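Local atomic coordinates of uncharacterized protein YLR132C (Kluyveromyces marxianus, PDB entry 6PGL), a protein that probably acts as a nuclease of the 2H phosphoesterase superfamily, a U6 snRNA phosphodiesterase, and binds uridine monophosphate. Residues L14-D19 / L59-S64; G100-Y105 / E186-L191; V117-P122 / N151-S156. All blocks are in the same frame, centred on the assembly; numbering follows the deposited sequence.

Interaction 1. Residues L14-D19 / L59-S64; sequences LELRLD and LHVSLS. With U5P (uridine-5'-monophosphate), chain E.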
loop_
_atom_site.group_PDB
_atom_site.type_symbol
_atom_site.label_atom_id
_atom_site.label_comp_id
_atom_site.label_asym_id
_atom_site.label_seq_id
_atom_site.Cartn_x
_atom_site.Cartn_y
_atom_site.Cartn_z
ATOM N N LEU A 14 -1.435 4.297 -6.634
ATOM C CA LEU A 14 -0.607 3.928 -7.773
ATOM C C LEU A 14 -0.645 2.417 -7.940
ATOM O O LEU A 14 -0.552 1.675 -6.967
ATOM C CB LEU A 14 0.850 4.375 -7.577
ATOM C CG LEU A 14 1.147 5.876 -7.513
ATOM C CD1 LEU A 14 2.588 6.116 -7.150
ATOM C CD2 LEU A 14 0.844 6.521 -8.850
ATOM N N GLU A 15 -0.754 1.958 -9.177
ATOM C CA GLU A 15 -0.727 0.532 -9.450
ATOM C C GLU A 15 0.665 0.126 -9.930
ATOM O O GLU A 15 1.238 0.768 -10.816
ATOM C CB GLU A 15 -1.780 0.175 -10.486
ATOM C CG GLU A 15 -1.740 -1.261 -10.846
ATOM C CD GLU A 15 -2.756 -1.583 -11.876
ATOM O OE1 GLU A 15 -3.841 -2.057 -11.487
ATOM O OE2 GLU A 15 -2.482 -1.318 -13.066
ATOM N N LEU A 16 1.229 -0.906 -9.316
ATOM C CA LEU A 16 2.587 -1.332 -9.641
ATOM C C LEU A 16 2.508 -2.730 -10.237
ATOM O O LEU A 16 2.363 -3.714 -9.502
ATOM C CB LEU A 16 3.490 -1.302 -8.399
ATOM C CG LEU A 16 3.513 -0.017 -7.567
ATOM C CD1 LEU A 16 4.357 -0.192 -6.322
ATOM C CD2 LEU A 16 4.086 1.122 -8.394
ATOM N N ARG A 17 2.634 -2.825 -11.554
ATOM C CA ARG A 17 2.587 -4.108 -12.240
ATOM C C ARG A 17 3.996 -4.676 -12.342
ATOM O O ARG A 17 4.876 -4.062 -12.952
ATOM C CB ARG A 17 1.955 -3.960 -13.618
ATOM C CG ARG A 17 0.475 -3.633 -13.544
ATOM C CD ARG A 17 -0.236 -3.886 -14.843
ATOM N NE ARG A 17 -1.672 -3.784 -14.638
ATOM C CZ ARG A 17 -2.438 -4.793 -14.235
ATOM N NH1 ARG A 17 -1.898 -5.989 -14.011
ATOM N NH2 ARG A 17 -3.740 -4.607 -14.061
ATOM N N LEU A 18 4.207 -5.845 -11.751
ATOM C CA LEU A 18 5.541 -6.419 -11.689
ATOM C C LEU A 18 5.820 -7.153 -12.990
ATOM O O LEU A 18 4.965 -7.890 -13.493
ATOM C CB LEU A 18 5.649 -7.364 -10.485
ATOM C CG LEU A 18 5.998 -6.738 -9.115
ATOM C CD1 LEU A 18 4.859 -5.879 -8.572
ATOM C CD2 LEU A 18 6.383 -7.803 -8.118
ATOM N N ASP A 19 7.009 -6.942 -13.551
ATOM C CA ASP A 19 7.409 -7.742 -14.696
ATOM C C ASP A 19 7.909 -9.088 -14.175
ATOM O O ASP A 19 7.984 -9.316 -12.961
ATOM C CB ASP A 19 8.456 -7.010 -15.555
ATOM C CG ASP A 19 9.790 -6.748 -14.821
ATOM O OD1 ASP A 19 10.228 -7.569 -13.977
ATOM O OD2 ASP A 19 10.432 -5.713 -15.124
ATOM N N LEU A 59 1.047 -4.653 -7.075
ATOM C CA LEU A 59 1.170 -3.985 -5.788
ATOM C C LEU A 59 0.634 -2.562 -5.930
ATOM O O LEU A 59 0.150 -2.160 -6.998
ATOM C CB LEU A 59 2.618 -4.000 -5.286
ATOM C CG LEU A 59 3.236 -5.386 -5.177
ATOM C CD1 LEU A 59 4.667 -5.348 -4.652
ATOM C CD2 LEU A 59 2.360 -6.315 -4.338
ATOM N N HIS A 60 0.680 -1.783 -4.844
ATOM C CA HIS A 60 0.152 -0.424 -4.916
ATOM C C HIS A 60 0.854 0.490 -3.923
ATOM O O HIS A 60 1.480 0.040 -2.956
ATOM C CB HIS A 60 -1.381 -0.380 -4.677
ATOM C CG HIS A 60 -1.803 -0.782 -3.291
ATOM N ND1 HIS A 60 -2.061 -2.093 -2.942
ATOM C CD2 HIS A 60 -2.032 -0.046 -2.172
ATOM C CE1 HIS A 60 -2.415 -2.149 -1.665
ATOM N NE2 HIS A 60 -2.404 -0.921 -1.175
ATOM N N VAL A 61 0.808 1.792 -4.229
ATOM C CA VAL A 61 1.072 2.853 -3.264
ATOM C C VAL A 61 -0.276 3.507 -2.974
ATOM O O VAL A 61 -0.863 4.129 -3.862
ATOM C CB VAL A 61 2.099 3.886 -3.778
ATOM C CG1 VAL A 61 2.446 4.931 -2.667
ATOM C CG2 VAL A 61 3.354 3.215 -4.292
ATOM N N SER A 62 -0.767 3.389 -1.739
ATOM C CA SER A 62 -1.943 4.149 -1.349
ATOM C C SER A 62 -1.609 5.632 -1.350
ATOM O O SER A 62 -0.524 6.037 -0.911
ATOM C CB SER A 62 -2.445 3.752 0.043
ATOM O OG SER A 62 -2.779 2.374 0.128
ATOM N N LEU A 63 -2.521 6.443 -1.894
ATOM C CA LEU A 63 -2.328 7.880 -1.930
ATOM C C LEU A 63 -3.392 8.658 -1.169
ATOM O O LEU A 63 -3.319 9.888 -1.124
ATOM C CB LEU A 63 -2.271 8.381 -3.384
ATOM C CG LEU A 63 -1.131 7.822 -4.255
ATOM C CD1 LEU A 63 -1.327 8.263 -5.724
ATOM C CD2 LEU A 63 0.280 8.199 -3.754
ATOM N N SER A 64 -4.416 7.993 -0.649
ATOM C CA SER A 64 -5.447 8.655 0.131
ATOM C C SER A 64 -5.974 7.640 1.124
ATOM O O SER A 64 -5.812 6.433 0.948
ATOM C CB SER A 64 -6.600 9.191 -0.739
ATOM O OG SER A 64 -7.406 8.109 -1.178
HETATM N N1 U5P E . -1.222 1.800 7.831
HETATM C C2 U5P E . -0.774 2.013 9.165
HETATM N N3 U5P E . -0.043 3.091 9.459
HETATM C C4 U5P E . 0.267 3.978 8.520
HETATM C C5 U5P E . -0.169 3.799 7.209
HETATM C C6 U5P E . -0.928 2.687 6.881
HETATM O O2 U5P E . -1.031 1.202 10.094
HETATM O O4 U5P E . 0.958 4.965 8.850
HETATM C "C1'" U5P E . -2.037 0.619 7.508
HETATM C "C2'" U5P E . -3.242 0.930 6.635
HETATM O "O2'" U5P E . -4.323 1.370 7.423
HETATM C "C3'" U5P E . -3.495 -0.405 5.936
HETATM C "C4'" U5P E . -2.121 -1.089 5.923
HETATM O "O3'" U5P E . -4.407 -1.170 6.720
HETATM O "O4'" U5P E . -1.256 -0.299 6.778
HETATM C "C5'" U5P E . -1.486 -1.242 4.559
HETATM O "O5'" U5P E . -1.840 -0.176 3.683
HETATM P P U5P E . -1.422 -0.195 2.144
HETATM O O1P U5P E . -1.383 1.254 1.768
HETATM O O2P U5P E . -0.075 -0.889 2.082
HETATM O O3P U5P E . -2.563 -0.911 1.476
#
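H60 lays its CB against the carbonyl of L14, 3.2 Å from L14 O, and from there its ring turns off toward the phosphate of the bound uridine monophosphate. NE2 of H60 donates to O3P of the nucleotide at 2.7 Å (152°), with the oxygen at the ring edge in the ring plane. CG stands between the backbone N and the carbonyl carbon (chi1 66°), which carries the imidazole away from L14-D19, past F13. S62 OG lies next to O1P, at a spacing too short for its bond to be taken literally. Antiparallel backbone pairing holds these groups in place: L14 N meets V61 O at 2.8 Å, V61 N returns to L14 O at 3.1 Å, and L16 and L59 exchange a second pair of bonds. On the face away from H60 the contact is oily. L14 runs beside V61, CB to CB 4.0 Å, L18 CD1 leans on L59 CG at 3.8 Å, V96 packs on L14 and V61, and V155 on L59 and V61. H60-V61-S62 is thus an HxS motif of the 2H superfamily: alternation buries the valine and offers an imidazole N-H, and probably a hydroxyl, to one phosphate.

Interaction 2. Residues G100-Y105 / E186-L191; sequences GGWLVY and EASDRL. With U5P (uridine-5'-monophosphate), chain E.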
loop_
_atom_site.group_PDB
_atom_site.type_symbol
_atom_site.label_atom_id
_atom_site.label_comp_id
_atom_site.label_asym_id
_atom_site.label_seq_id
_atom_site.Cartn_x
_atom_site.Cartn_y
_atom_site.Cartn_z
ATOM N N GLY A 100 15.275 2.216 2.879
ATOM C CA GLY A 100 15.202 1.806 4.248
ATOM C C GLY A 100 14.951 0.318 4.355
ATOM O O GLY A 100 15.130 -0.463 3.412
ATOM N N GLY A 101 14.545 -0.083 5.558
ATOM C CA GLY A 101 14.365 -1.477 5.885
ATOM C C GLY A 101 12.902 -1.873 5.897
ATOM O O GLY A 101 12.013 -1.135 5.458
ATOM N N TRP A 102 12.670 -3.082 6.400
ATOM C CA TRP A 102 11.324 -3.617 6.558
ATOM C C TRP A 102 10.540 -2.834 7.604
ATOM O O TRP A 102 11.039 -2.546 8.704
ATOM C CB TRP A 102 11.395 -5.073 7.001
ATOM C CG TRP A 102 11.876 -6.081 6.003
ATOM C CD1 TRP A 102 12.863 -7.005 6.199
ATOM C CD2 TRP A 102 11.313 -6.361 4.710
ATOM N NE1 TRP A 102 12.994 -7.814 5.085
ATOM C CE2 TRP A 102 12.056 -7.438 4.157
ATOM C CE3 TRP A 102 10.292 -5.781 3.950
ATOM C CZ2 TRP A 102 11.813 -7.942 2.879
ATOM C CZ3 TRP A 102 10.038 -6.286 2.662
ATOM C CH2 TRP A 102 10.800 -7.375 2.152
ATOM N N LEU A 103 9.286 -2.541 7.276
ATOM C CA LEU A 103 8.305 -2.001 8.196
ATOM C C LEU A 103 7.171 -3.010 8.290
ATOM O O LEU A 103 6.917 -3.750 7.333
ATOM C CB LEU A 103 7.769 -0.636 7.693
ATOM C CG LEU A 103 8.812 0.435 7.297
ATOM C CD1 LEU A 103 8.134 1.651 6.718
ATOM C CD2 LEU A 103 9.663 0.840 8.478
ATOM N N VAL A 104 6.489 -3.060 9.439
ATOM C CA VAL A 104 5.270 -3.861 9.585
ATOM C C VAL A 104 4.145 -2.937 10.035
ATOM O O VAL A 104 4.217 -2.337 11.114
ATOM C CB VAL A 104 5.433 -5.048 10.550
ATOM C CG1 VAL A 104 4.189 -5.971 10.511
ATOM C CG2 VAL A 104 6.668 -5.835 10.214
ATOM N N TYR A 105 3.117 -2.819 9.200
ATOM C CA TYR A 105 1.935 -2.020 9.478
ATOM C C TYR A 105 0.788 -2.944 9.875
ATOM O O TYR A 105 0.574 -3.985 9.242
ATOM C CB TYR A 105 1.519 -1.221 8.243
ATOM C CG TYR A 105 2.393 -0.037 7.880
ATOM C CD1 TYR A 105 2.284 1.167 8.569
ATOM C CD2 TYR A 105 3.282 -0.096 6.801
ATOM C CE1 TYR A 105 3.065 2.287 8.232
ATOM C CE2 TYR A 105 4.076 1.024 6.452
ATOM C CZ TYR A 105 3.950 2.211 7.180
ATOM O OH TYR A 105 4.699 3.326 6.875
ATOM N N GLU A 186 16.878 -10.404 11.069
ATOM C CA GLU A 186 17.184 -11.738 10.550
ATOM C C GLU A 186 16.814 -11.937 9.096
ATOM O O GLU A 186 17.244 -12.927 8.498
ATOM C CB GLU A 186 16.426 -12.807 11.346
ATOM C CG GLU A 186 16.787 -12.857 12.803
ATOM C CD GLU A 186 18.052 -13.639 13.001
ATOM O OE1 GLU A 186 18.120 -14.792 12.519
ATOM O OE2 GLU A 186 18.986 -13.095 13.601
ATOM N N ALA A 187 16.001 -11.054 8.516
ATOM C CA ALA A 187 15.476 -11.308 7.185
ATOM C C ALA A 187 15.651 -10.112 6.255
ATOM O O ALA A 187 14.786 -9.857 5.402
ATOM C CB ALA A 187 14.009 -11.724 7.265
ATOM N N SER A 188 16.720 -9.343 6.446
ATOM C CA SER A 188 16.975 -8.118 5.692
ATOM C C SER A 188 17.976 -8.289 4.556
ATOM O O SER A 188 18.290 -7.303 3.877
ATOM C CB SER A 188 17.482 -7.019 6.631
ATOM O OG SER A 188 16.414 -6.326 7.256
ATOM N N ASP A 189 18.540 -9.482 4.367
ATOM C CA ASP A 189 19.702 -9.587 3.487
ATOM C C ASP A 189 19.368 -9.386 2.015
ATOM O O ASP A 189 20.276 -9.094 1.229
ATOM C CB ASP A 189 20.375 -10.949 3.659
ATOM C CG ASP A 189 19.381 -12.072 3.617
ATOM O OD1 ASP A 189 18.445 -12.070 4.453
ATOM O OD2 ASP A 189 19.495 -12.924 2.715
ATOM N N ARG A 190 18.112 -9.539 1.610
ATOM C CA ARG A 190 17.758 -9.324 0.219
ATOM C C ARG A 190 17.115 -7.965 -0.010
ATOM O O ARG A 190 16.603 -7.714 -1.104
ATOM C CB ARG A 190 16.808 -10.415 -0.272
ATOM C CG ARG A 190 17.298 -11.824 -0.043
ATOM C CD ARG A 190 18.543 -12.124 -0.810
ATOM N NE ARG A 190 18.928 -13.510 -0.612
ATOM C CZ ARG A 190 19.983 -14.071 -1.193
ATOM N NH1 ARG A 190 20.748 -13.354 -2.021
ATOM N NH2 ARG A 190 20.273 -15.350 -0.949
ATOM N N LEU A 191 17.129 -7.083 0.982
ATOM C CA LEU A 191 16.518 -5.777 0.753
ATOM C C LEU A 191 17.280 -4.955 -0.298
ATOM O O LEU A 191 16.629 -4.256 -1.090
ATOM C CB LEU A 191 16.395 -5.018 2.074
ATOM C CG LEU A 191 15.111 -5.383 2.837
ATOM C CD1 LEU A 191 15.142 -4.753 4.211
ATOM C CD2 LEU A 191 13.852 -4.946 2.097
HETATM N N1 U5P E . -1.222 1.800 7.831
HETATM C C2 U5P E . -0.774 2.013 9.165
HETATM N N3 U5P E . -0.043 3.091 9.459
HETATM C C4 U5P E . 0.267 3.978 8.520
HETATM C C5 U5P E . -0.169 3.799 7.209
HETATM C C6 U5P E . -0.928 2.687 6.881
HETATM O O2 U5P E . -1.031 1.202 10.094
HETATM O O4 U5P E . 0.958 4.965 8.850
HETATM C "C1'" U5P E . -2.037 0.619 7.508
HETATM C "C2'" U5P E . -3.242 0.930 6.635
HETATM O "O2'" U5P E . -4.323 1.370 7.423
HETATM C "C3'" U5P E . -3.495 -0.405 5.936
HETATM C "C4'" U5P E . -2.121 -1.089 5.923
HETATM O "O3'" U5P E . -4.407 -1.170 6.720
HETATM O "O4'" U5P E . -1.256 -0.299 6.778
HETATM C "C5'" U5P E . -1.486 -1.242 4.559
HETATM O "O5'" U5P E . -1.840 -0.176 3.683
HETATM P P U5P E . -1.422 -0.195 2.144
HETATM O O1P U5P E . -1.383 1.254 1.768
HETATM O O2P U5P E . -0.075 -0.889 2.082
HETATM O O3P U5P E . -2.563 -0.911 1.476
HETATM O O HOH W 1 14.976 -4.138 7.842
#
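NE1 of W102 donates to the carbonyl of A187, 2.7 Å from NE1 to A187 O (160°). The oxygen lies almost in the indole plane, whereas the N-H arrives well above the plane of the carbonyl, 42° out of it. W102 CG lies opposite its own carbonyl carbon (chi1 -70°), which sends the indole toward A187 and L191. L191 comes over one face of the same indole: its CD2 stands 3.6 Å from the centroid of the six-membered ring, close to the ring normal, a CH-pi contact. Its other methyl, CD1, rests on the backbone, 3.8 Å from G101 CA. The indole is therefore fixed both at its edge and over a face. A water links the W102 backbone to the S188 side chain, accepting from W102 N at 2.9 Å and donating to S188 OG at 2.7 Å; the same hydroxyl bonds to A184 O in the helix before it. A type I turn from S188 to L191, closed by L191 N to S188 O at 3.1 Å, brings the leucine back to the indole. At the far end of the strand Y105 meets the nucleotide, its CD1 3.1 Å from N3 of the uracil, with the base set obliquely to the phenol ring. G100 and G101 form the corner by which the chain leaves strand 94-99 for strand 102-106. The contact pins the start of that edge strand to the link between helices 169-186 and 191-197, with W102 wedged among L115 and V117 of strand 112-119, V183 of helix 169-186 and V29 of helix 20-39.

Interaction 3. Residues V117-P122 / N151-S156; sequences VGLSEP and NNLHVS. Unlike the reference sequence in segment 117-122: P122 (reference Gln). With U5P (uridine-5'-monophosphate), chain E.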
loop_
_atom_site.group_PDB
_atom_site.type_symbol
_atom_site.label_atom_id
_atom_site.label_comp_id
_atom_site.label_asym_id
_atom_site.label_seq_id
_atom_site.Cartn_x
_atom_site.Cartn_y
_atom_site.Cartn_z
ATOM N N VAL A 117 8.005 -1.682 2.769
ATOM C CA VAL A 117 9.174 -0.821 2.691
ATOM C C VAL A 117 8.683 0.572 2.322
ATOM O O VAL A 117 7.815 0.716 1.458
ATOM C CB VAL A 117 10.210 -1.331 1.651
ATOM C CG1 VAL A 117 11.458 -0.456 1.695
ATOM C CG2 VAL A 117 10.587 -2.839 1.876
ATOM N N GLY A 118 9.239 1.603 2.972
ATOM C CA GLY A 118 8.811 2.965 2.693
ATOM C C GLY A 118 9.336 3.469 1.358
ATOM O O GLY A 118 10.330 2.969 0.837
ATOM N N LEU A 119 8.646 4.474 0.794
ATOM C CA LEU A 119 9.084 5.084 -0.462
ATOM C C LEU A 119 10.334 5.924 -0.235
ATOM O O LEU A 119 10.489 6.563 0.808
ATOM C CB LEU A 119 7.975 5.963 -1.064
ATOM C CG LEU A 119 7.199 5.409 -2.275
ATOM C CD1 LEU A 119 6.369 4.159 -1.865
ATOM C CD2 LEU A 119 6.287 6.460 -2.904
ATOM N N SER A 120 11.234 5.929 -1.221
ATOM C CA SER A 120 12.442 6.743 -1.117
ATOM C C SER A 120 12.091 8.228 -1.037
ATOM O O SER A 120 10.977 8.661 -1.359
ATOM C CB SER A 120 13.365 6.489 -2.303
ATOM O OG SER A 120 12.812 7.093 -3.459
ATOM N N GLU A 121 13.046 9.020 -0.562
ATOM C CA GLU A 121 12.767 10.446 -0.417
ATOM C C GLU A 121 12.383 11.120 -1.733
ATOM O O GLU A 121 11.382 11.855 -1.750
ATOM C CB GLU A 121 13.959 11.136 0.248
ATOM C CG GLU A 121 13.679 12.582 0.528
ATOM C CD GLU A 121 14.801 13.238 1.304
ATOM O OE1 GLU A 121 15.887 12.619 1.448
ATOM O OE2 GLU A 121 14.590 14.379 1.748
ATOM N N PRO A 122 13.092 10.935 -2.851
ATOM C CA PRO A 122 12.652 11.609 -4.091
ATOM C C PRO A 122 11.283 11.161 -4.581
ATOM O O PRO A 122 10.546 11.975 -5.152
ATOM C CB PRO A 122 13.752 11.249 -5.104
ATOM C CG PRO A 122 14.914 10.848 -4.286
ATOM C CD PRO A 122 14.357 10.206 -3.057
ATOM N N ASN A 151 4.480 11.063 5.246
ATOM C CA ASN A 151 5.225 10.407 6.305
ATOM C C ASN A 151 5.054 8.891 6.311
ATOM O O ASN A 151 5.849 8.211 6.969
ATOM C CB ASN A 151 4.769 10.959 7.657
ATOM C CG ASN A 151 3.292 10.627 7.948
ATOM O OD1 ASN A 151 2.980 9.656 8.645
ATOM N ND2 ASN A 151 2.386 11.416 7.376
ATOM N N ASN A 152 4.071 8.340 5.579
ATOM C CA ASN A 152 3.832 6.902 5.627
ATOM C C ASN A 152 3.664 6.275 4.245
ATOM O O ASN A 152 3.125 5.166 4.144
ATOM C CB ASN A 152 2.623 6.566 6.519
ATOM C CG ASN A 152 1.316 7.190 6.023
ATOM O OD1 ASN A 152 1.153 7.475 4.834
ATOM N ND2 ASN A 152 0.374 7.391 6.938
ATOM N N LEU A 153 4.089 6.953 3.183
ATOM C CA LEU A 153 4.051 6.343 1.863
ATOM C C LEU A 153 4.908 5.090 1.858
ATOM O O LEU A 153 6.050 5.106 2.333
ATOM C CB LEU A 153 4.554 7.323 0.811
ATOM C CG LEU A 153 3.645 8.519 0.558
ATOM C CD1 LEU A 153 4.357 9.476 -0.424
ATOM C CD2 LEU A 153 2.292 8.034 0.019
ATOM N N HIS A 154 4.363 4.004 1.309
ATOM C CA HIS A 154 5.055 2.729 1.349
ATOM C C HIS A 154 4.430 1.797 0.312
ATOM O O HIS A 154 3.341 2.051 -0.213
ATOM C CB HIS A 154 4.948 2.117 2.748
ATOM C CG HIS A 154 3.554 1.697 3.078
ATOM N ND1 HIS A 154 2.621 2.566 3.608
ATOM C CD2 HIS A 154 2.912 0.519 2.889
ATOM C CE1 HIS A 154 1.463 1.933 3.743
ATOM N NE2 HIS A 154 1.614 0.689 3.313
ATOM N N VAL A 155 5.127 0.696 0.047
ATOM C CA VAL A 155 4.592 -0.434 -0.706
ATOM C C VAL A 155 4.577 -1.638 0.231
ATOM O O VAL A 155 5.607 -1.969 0.824
ATOM C CB VAL A 155 5.445 -0.748 -1.949
ATOM C CG1 VAL A 155 4.921 -2.013 -2.630
ATOM C CG2 VAL A 155 5.460 0.446 -2.952
ATOM N N SER A 156 3.420 -2.296 0.364
ATOM C CA SER A 156 3.358 -3.564 1.086
ATOM C C SER A 156 3.665 -4.723 0.154
ATOM O O SER A 156 3.174 -4.771 -0.981
ATOM C CB SER A 156 1.983 -3.781 1.712
ATOM O OG SER A 156 1.785 -2.825 2.735
HETATM N N1 U5P E . -1.222 1.800 7.831
HETATM C C2 U5P E . -0.774 2.013 9.165
HETATM N N3 U5P E . -0.043 3.091 9.459
HETATM C C4 U5P E . 0.267 3.978 8.520
HETATM C C5 U5P E . -0.169 3.799 7.209
HETATM C C6 U5P E . -0.928 2.687 6.881
HETATM O O2 U5P E . -1.031 1.202 10.094
HETATM O O4 U5P E . 0.958 4.965 8.850
HETATM C "C1'" U5P E . -2.037 0.619 7.508
HETATM C "C2'" U5P E . -3.242 0.930 6.635
HETATM O "O2'" U5P E . -4.323 1.370 7.423
HETATM C "C3'" U5P E . -3.495 -0.405 5.936
HETATM C "C4'" U5P E . -2.121 -1.089 5.923
HETATM O "O3'" U5P E . -4.407 -1.170 6.720
HETATM O "O4'" U5P E . -1.256 -0.299 6.778
HETATM C "C5'" U5P E . -1.486 -1.242 4.559
HETATM O "O5'" U5P E . -1.840 -0.176 3.683
HETATM P P U5P E . -1.422 -0.195 2.144
HETATM O O1P U5P E . -1.383 1.254 1.768
HETATM O O2P U5P E . -0.075 -0.889 2.082
HETATM O O3P U5P E . -2.563 -0.911 1.476
#
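G118 and H154, a non-hydrogen-bonded pair, come as near as 4.0 Å, CA to CA, and G118 CA makes a CA-H...O contact with L153 O at 3.5 Å. On both flanks the backbone is bonded: V155 N to V117 O at 3.0 Å, and L119 N to L153 O at 3.1 Å. L119 fills the oily side, its CD1 4.0 Å from V155 CG2 and its CB against L153 CB. Beyond L119 the contact ends: S120, at the N-cap of helix 121-137, makes a weak capping bond to A123 N, and E121 is exposed. The other face belongs to the ligand. H154 CG stands between its backbone N and carbonyl carbon (chi1 68°), which swings the ring toward N152 O and the phosphate. H154 ND1 donates to N152 O at 2.7 Å, nearly straight (176°), fixing the ring's rotation and aiming NE2 at phosphate O2P, 2.6 Å away. S156 OG grips O2P as well, at 2.8 Å, and N152 ND2 makes a weak bond to uracil O4. A phenylalanine in place of H154 would probably leave N152 O without its donor and O2P with S156 as its one remaining partner here. H154-V155-S156 is an HxS motif, the signature of 2H phosphoesterase sites.

How the interactions relate
Interactions 1 and 3 belong to two different four-stranded antiparallel sheets, with centres about 12 Å apart, and they touch where L16 and V61 pack on V155. Each supplies one HxS motif, on strands 59-68 and 154-161, so the nucleotide phosphate is held from both sheets, consistent with the bilobal 2H fold. Interaction 2 lies further out, its centre about 13 Å from that of interaction 3 and 19 Å from that of interaction 1. It shares the second sheet, where strand 102-106 neighbours strand 112-119, and Y105 packs on H154. Along the chain interaction 1 closes first; interaction 3 is nested within the loop that interaction 2 closes.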